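Local coordinates for salicylaldehyde dehydrogenase NahF (Pseudomonas putida, PDB 4JZ6), which probably oxidises salicylaldehyde to salicylate with NAD+ and water, a step of naphthalene degradation, as a member of the aldehyde dehydrogenase family, at residues 344-358 with 369-381. Sequence-based numbering, arbitrary orientation.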
loop_
_atom_site.group_PDB
_atom_site.type_symbol
_atom_site.label_atom_id
_atom_site.label_comp_id
_atom_site.label_asym_id
_atom_site.label_seq_id
_atom_site.Cartn_x
_atom_site.Cartn_y
_atom_site.Cartn_z
ATOM N N MET A 344 -7.549 12.838 30.756
ATOM C CA MET A 344 -7.246 11.841 29.739
ATOM C C MET A 344 -8.460 10.957 29.509
ATOM O O MET A 344 -9.471 11.103 30.187
ATOM C CB MET A 344 -6.020 11.020 30.131
ATOM C CG MET A 344 -4.761 11.856 30.167
ATOM S SD MET A 344 -3.269 10.961 30.617
ATOM C CE MET A 344 -3.669 10.446 32.286
ATOM N N VAL A 345 -8.363 10.042 28.550
ATOM C CA VAL A 345 -9.542 9.329 28.058
ATOM C C VAL A 345 -10.031 8.215 28.980
ATOM O O VAL A 345 -11.229 7.937 29.045
ATOM C CB VAL A 345 -9.308 8.760 26.629
ATOM C CG1 VAL A 345 -8.298 7.622 26.655
ATOM C CG2 VAL A 345 -10.612 8.289 26.011
ATOM N N SER A 346 -9.109 7.590 29.702
ATOM C CA SER A 346 -9.427 6.376 30.441
ATOM C C SER A 346 -8.711 6.339 31.780
ATOM O O SER A 346 -7.588 6.829 31.895
ATOM C CB SER A 346 -9.032 5.153 29.607
ATOM O OG SER A 346 -9.246 3.939 30.305
ATOM N N PRO A 347 -9.349 5.734 32.797
ATOM C CA PRO A 347 -8.755 5.603 34.137
ATOM C C PRO A 347 -7.593 4.615 34.130
ATOM O O PRO A 347 -7.400 3.874 35.092
ATOM C CB PRO A 347 -9.899 5.024 34.979
ATOM C CG PRO A 347 -11.146 5.202 34.151
ATOM C CD PRO A 347 -10.702 5.155 32.734
ATOM N N ASN A 348 -6.826 4.628 33.048
ATOM C CA ASN A 348 -5.831 3.619 32.774
ATOM C C ASN A 348 -4.650 4.311 32.140
ATOM O O ASN A 348 -3.521 3.822 32.187
ATOM C CB ASN A 348 -6.401 2.613 31.773
ATOM C CG ASN A 348 -6.492 1.214 32.334
ATOM O OD1 ASN A 348 -7.586 0.684 32.534
ATOM N ND2 ASN A 348 -5.341 0.597 32.580
ATOM N N SER A 349 -4.935 5.456 31.530
ATOM C CA SER A 349 -3.947 6.200 30.766
ATOM C C SER A 349 -2.752 6.539 31.639
ATOM O O SER A 349 -1.609 6.506 31.180
ATOM C CB SER A 349 -4.567 7.482 30.215
ATOM O OG SER A 349 -5.835 7.229 29.640
ATOM N N GLY A 350 -3.026 6.854 32.901
ATOM C CA GLY A 350 -1.976 7.202 33.840
ATOM C C GLY A 350 -1.181 5.995 34.292
ATOM O O GLY A 350 -0.029 6.115 34.703
ATOM N N GLU A 351 -1.802 4.825 34.216
ATOM C CA GLU A 351 -1.151 3.593 34.625
ATOM C C GLU A 351 -0.030 3.250 33.647
ATOM O O GLU A 351 1.057 2.834 34.054
ATOM C CB GLU A 351 -2.174 2.462 34.709
ATOM C CG GLU A 351 -2.094 1.641 35.983
ATOM C CD GLU A 351 -0.980 0.611 35.941
ATOM O OE1 GLU A 351 -1.005 -0.248 35.031
ATOM O OE2 GLU A 351 -0.084 0.664 36.813
ATOM N N ARG A 352 -0.295 3.438 32.355
ATOM C CA ARG A 352 0.736 3.250 31.333
ATOM C C ARG A 352 1.845 4.287 31.468
ATOM O O ARG A 352 3.026 3.949 31.457
ATOM C CB ARG A 352 0.142 3.332 29.927
ATOM C CG ARG A 352 -0.709 2.141 29.532
ATOM C CD ARG A 352 -0.930 2.115 28.024
ATOM N NE ARG A 352 -1.591 0.890 27.579
ATOM C CZ ARG A 352 -1.825 0.589 26.304
ATOM N NH1 ARG A 352 -2.432 -0.548 25.987
ATOM N NH2 ARG A 352 -1.450 1.426 25.344
ATOM N N ILE A 353 1.447 5.550 31.589
ATOM C CA ILE A 353 2.380 6.664 31.718
ATOM C C ILE A 353 3.307 6.506 32.918
ATOM O O ILE A 353 4.517 6.702 32.801
ATOM C CB ILE A 353 1.625 8.003 31.816
ATOM C CG1 ILE A 353 0.878 8.273 30.507
ATOM C CG2 ILE A 353 2.580 9.146 32.131
ATOM C CD1 ILE A 353 0.025 9.515 30.520
ATOM N N ASN A 354 2.744 6.140 34.066
ATOM C CA ASN A 354 3.539 5.948 35.275
ATOM C C ASN A 354 4.594 4.850 35.151
ATOM O O ASN A 354 5.699 4.988 35.670
ATOM C CB ASN A 354 2.641 5.692 36.484
ATOM C CG ASN A 354 1.827 6.910 36.866
ATOM O OD1 ASN A 354 2.187 8.042 36.530
ATOM N ND2 ASN A 354 0.718 6.688 37.561
ATOM N N GLY A 355 4.250 3.762 34.469
ATOM C CA GLY A 355 5.221 2.723 34.172
ATOM C C GLY A 355 6.395 3.319 33.418
ATOM O O GLY A 355 7.553 3.084 33.762
ATOM N N LEU A 356 6.086 4.113 32.397
ATOM C CA LEU A 356 7.097 4.827 31.625
ATOM C C LEU A 356 7.839 5.854 32.488
ATOM O O LEU A 356 9.057 6.014 32.376
ATOM C CB LEU A 356 6.449 5.526 30.423
ATOM C CG LEU A 356 6.186 4.748 29.127
ATOM C CD1 LEU A 356 7.491 4.387 28.452
ATOM C CD2 LEU A 356 5.360 3.497 29.351
ATOM N N PHE A 357 7.086 6.537 33.348
ATOM C CA PHE A 357 7.602 7.587 34.223
ATOM C C PHE A 357 8.605 7.021 35.239
ATOM O O PHE A 357 9.713 7.542 35.380
ATOM C CB PHE A 357 6.415 8.247 34.935
ATOM C CG PHE A 357 6.713 9.587 35.561
ATOM C CD1 PHE A 357 7.775 9.760 36.433
ATOM C CD2 PHE A 357 5.891 10.672 35.299
ATOM C CE1 PHE A 357 8.026 10.992 37.016
ATOM C CE2 PHE A 357 6.132 11.908 35.880
ATOM C CZ PHE A 357 7.203 12.067 36.738
ATOM N N LYS A 358 8.213 5.968 35.950
ATOM C CA LYS A 358 9.087 5.357 36.945
ATOM C C LYS A 358 10.388 4.877 36.316
ATOM O O LYS A 358 11.469 5.109 36.856
ATOM C CB LYS A 358 8.395 4.188 37.653
ATOM C CG LYS A 358 9.273 3.523 38.710
ATOM C CD LYS A 358 8.698 2.203 39.228
ATOM C CE LYS A 358 9.592 1.613 40.324
ATOM N NZ LYS A 358 9.110 0.293 40.827
ATOM N N CYS A 369 9.302 19.662 35.698
ATOM C CA CYS A 369 7.993 20.179 36.084
ATOM C C CYS A 369 6.946 19.069 36.023
ATOM O O CYS A 369 7.103 18.094 35.285
ATOM C CB CYS A 369 7.582 21.374 35.208
ATOM S SG CYS A 369 6.466 20.982 33.850
ATOM N N GLY A 370 5.886 19.215 36.811
ATOM C CA GLY A 370 4.812 18.245 36.808
ATOM C C GLY A 370 4.967 17.179 37.872
ATOM O O GLY A 370 5.563 17.404 38.928
ATOM N N GLY A 371 4.421 16.005 37.589
ATOM C CA GLY A 371 4.410 14.911 38.542
ATOM C C GLY A 371 3.756 13.709 37.898
ATOM O O GLY A 371 3.415 13.750 36.714
ATOM N N MET A 372 3.580 12.633 38.656
ATOM C CA MET A 372 2.988 11.423 38.092
ATOM C C MET A 372 1.489 11.570 37.924
ATOM O O MET A 372 0.918 12.613 38.232
ATOM C CB MET A 372 3.313 10.190 38.936
ATOM C CG MET A 372 4.576 9.465 38.505
ATOM S SD MET A 372 4.929 8.014 39.512
ATOM C CE MET A 372 6.053 7.127 38.433
ATOM N N ALA A 373 0.856 10.516 37.428
ATOM C CA ALA A 373 -0.561 10.563 37.120
ATOM C C ALA A 373 -1.378 9.682 38.056
ATOM O O ALA A 373 -0.837 8.943 38.878
ATOM C CB ALA A 373 -0.798 10.156 35.671
ATOM N N GLN A 374 -2.692 9.783 37.926
ATOM C CA GLN A 374 -3.607 8.920 38.650
ATOM C C GLN A 374 -4.891 8.837 37.846
ATOM O O GLN A 374 -5.602 9.829 37.708
ATOM C CB GLN A 374 -3.891 9.475 40.042
ATOM C CG GLN A 374 -4.679 8.519 40.910
ATOM C CD GLN A 374 -3.928 7.232 41.180
ATOM O OE1 GLN A 374 -2.751 7.253 41.548
ATOM N NE2 GLN A 374 -4.603 6.100 40.991
ATOM N N GLY A 375 -5.182 7.658 37.307
ATOM C CA GLY A 375 -6.317 7.503 36.419
ATOM C C GLY A 375 -6.137 8.400 35.212
ATOM O O GLY A 375 -5.121 8.328 34.523
ATOM N N ALA A 376 -7.115 9.265 34.968
ATOM C CA ALA A 376 -7.061 10.151 33.814
ATOM C C ALA A 376 -6.623 11.562 34.190
ATOM O O ALA A 376 -6.701 12.478 33.374
ATOM C CB ALA A 376 -8.404 10.181 33.110
ATOM N N VAL A 377 -6.156 11.730 35.420
ATOM C CA VAL A 377 -5.733 13.041 35.900
ATOM C C VAL A 377 -4.209 13.139 36.027
ATOM O O VAL A 377 -3.575 12.314 36.690
ATOM C CB VAL A 377 -6.396 13.374 37.256
ATOM C CG1 VAL A 377 -6.027 14.778 37.700
ATOM C CG2 VAL A 377 -7.902 13.226 37.156
ATOM N N MET A 378 -3.628 14.151 35.386
ATOM C CA MET A 378 -2.181 14.359 35.404
ATOM C C MET A 378 -1.862 15.828 35.172
ATOM O O MET A 378 -2.479 16.468 34.323
ATOM C CB MET A 378 -1.510 13.520 34.314
ATOM C CG MET A 378 0.018 13.538 34.338
ATOM S SD MET A 378 0.756 12.424 33.113
ATOM C CE MET A 378 2.474 12.485 33.606
ATOM N N PRO A 379 -0.910 16.378 35.941
ATOM C CA PRO A 379 -0.427 17.733 35.661
ATOM C C PRO A 379 0.486 17.732 34.444
ATOM O O PRO A 379 1.041 16.684 34.108
ATOM C CB PRO A 379 0.372 18.085 36.918
ATOM C CG PRO A 379 0.736 16.774 37.532
ATOM C CD PRO A 379 -0.385 15.847 37.213
ATOM N N ALA A 380 0.624 18.878 33.784
ATOM C CA ALA A 380 1.558 18.995 32.673
ATOM C C ALA A 380 2.960 18.661 33.170
ATOM O O ALA A 380 3.452 19.265 34.122
ATOM C CB ALA A 380 1.517 20.387 32.083
ATOM N N THR A 381 3.591 17.685 32.527
ATOM C CA THR A 381 4.856 17.146 33.008
ATOM C C THR A 381 5.947 17.171 31.931
ATOM O O THR A 381 5.711 16.781 30.792
ATOM C CB THR A 381 4.664 15.700 33.521
ATOM O OG1 THR A 381 3.642 15.676 34.526
ATOM C CG2 THR A 381 5.949 15.155 34.112
#
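Met-372 lies against Asn-354 and Phe-357, where the long loop between antiparallel strands 366-369 and 381-384 runs along helix 349-362. These strands form one margin of the seven-stranded sheet of this aldehyde dehydrogenase. Met-372 CB meets Asn-354 OD1 at 3.4 Å. Its CG sits over one face of the Phe-357 ring, 3.6 Å from the centroid, in a CH-pi contact. SD stands farther above the same ring, a Met-aromatic contact. CE reaches the helix backbone, 3.5 Å from Lys-358 N. With chi2 at 180° and chi3 at 161° the chain is extended, which carries the methyl that far. Met-378 CE comes to the ring edge and also touches Ile-353 CG2. The Asn-354 amide grips both backbone polar groups of Ala-373. Ala-373 N gives a straight bond to a lone pair of OD1. ND2 donates to Ala-373 O from above that carbonyl's plane. With an alanine in place of Asn-354 the amide is gone, and Ala-373 N and O would probably lose these mates. Beyond, a type II' turn spans Gln-374 to Val-377. Within this turn Ala-376 O accepts a bond from Met-344 N at 2.8 Å, in the carbonyl plane.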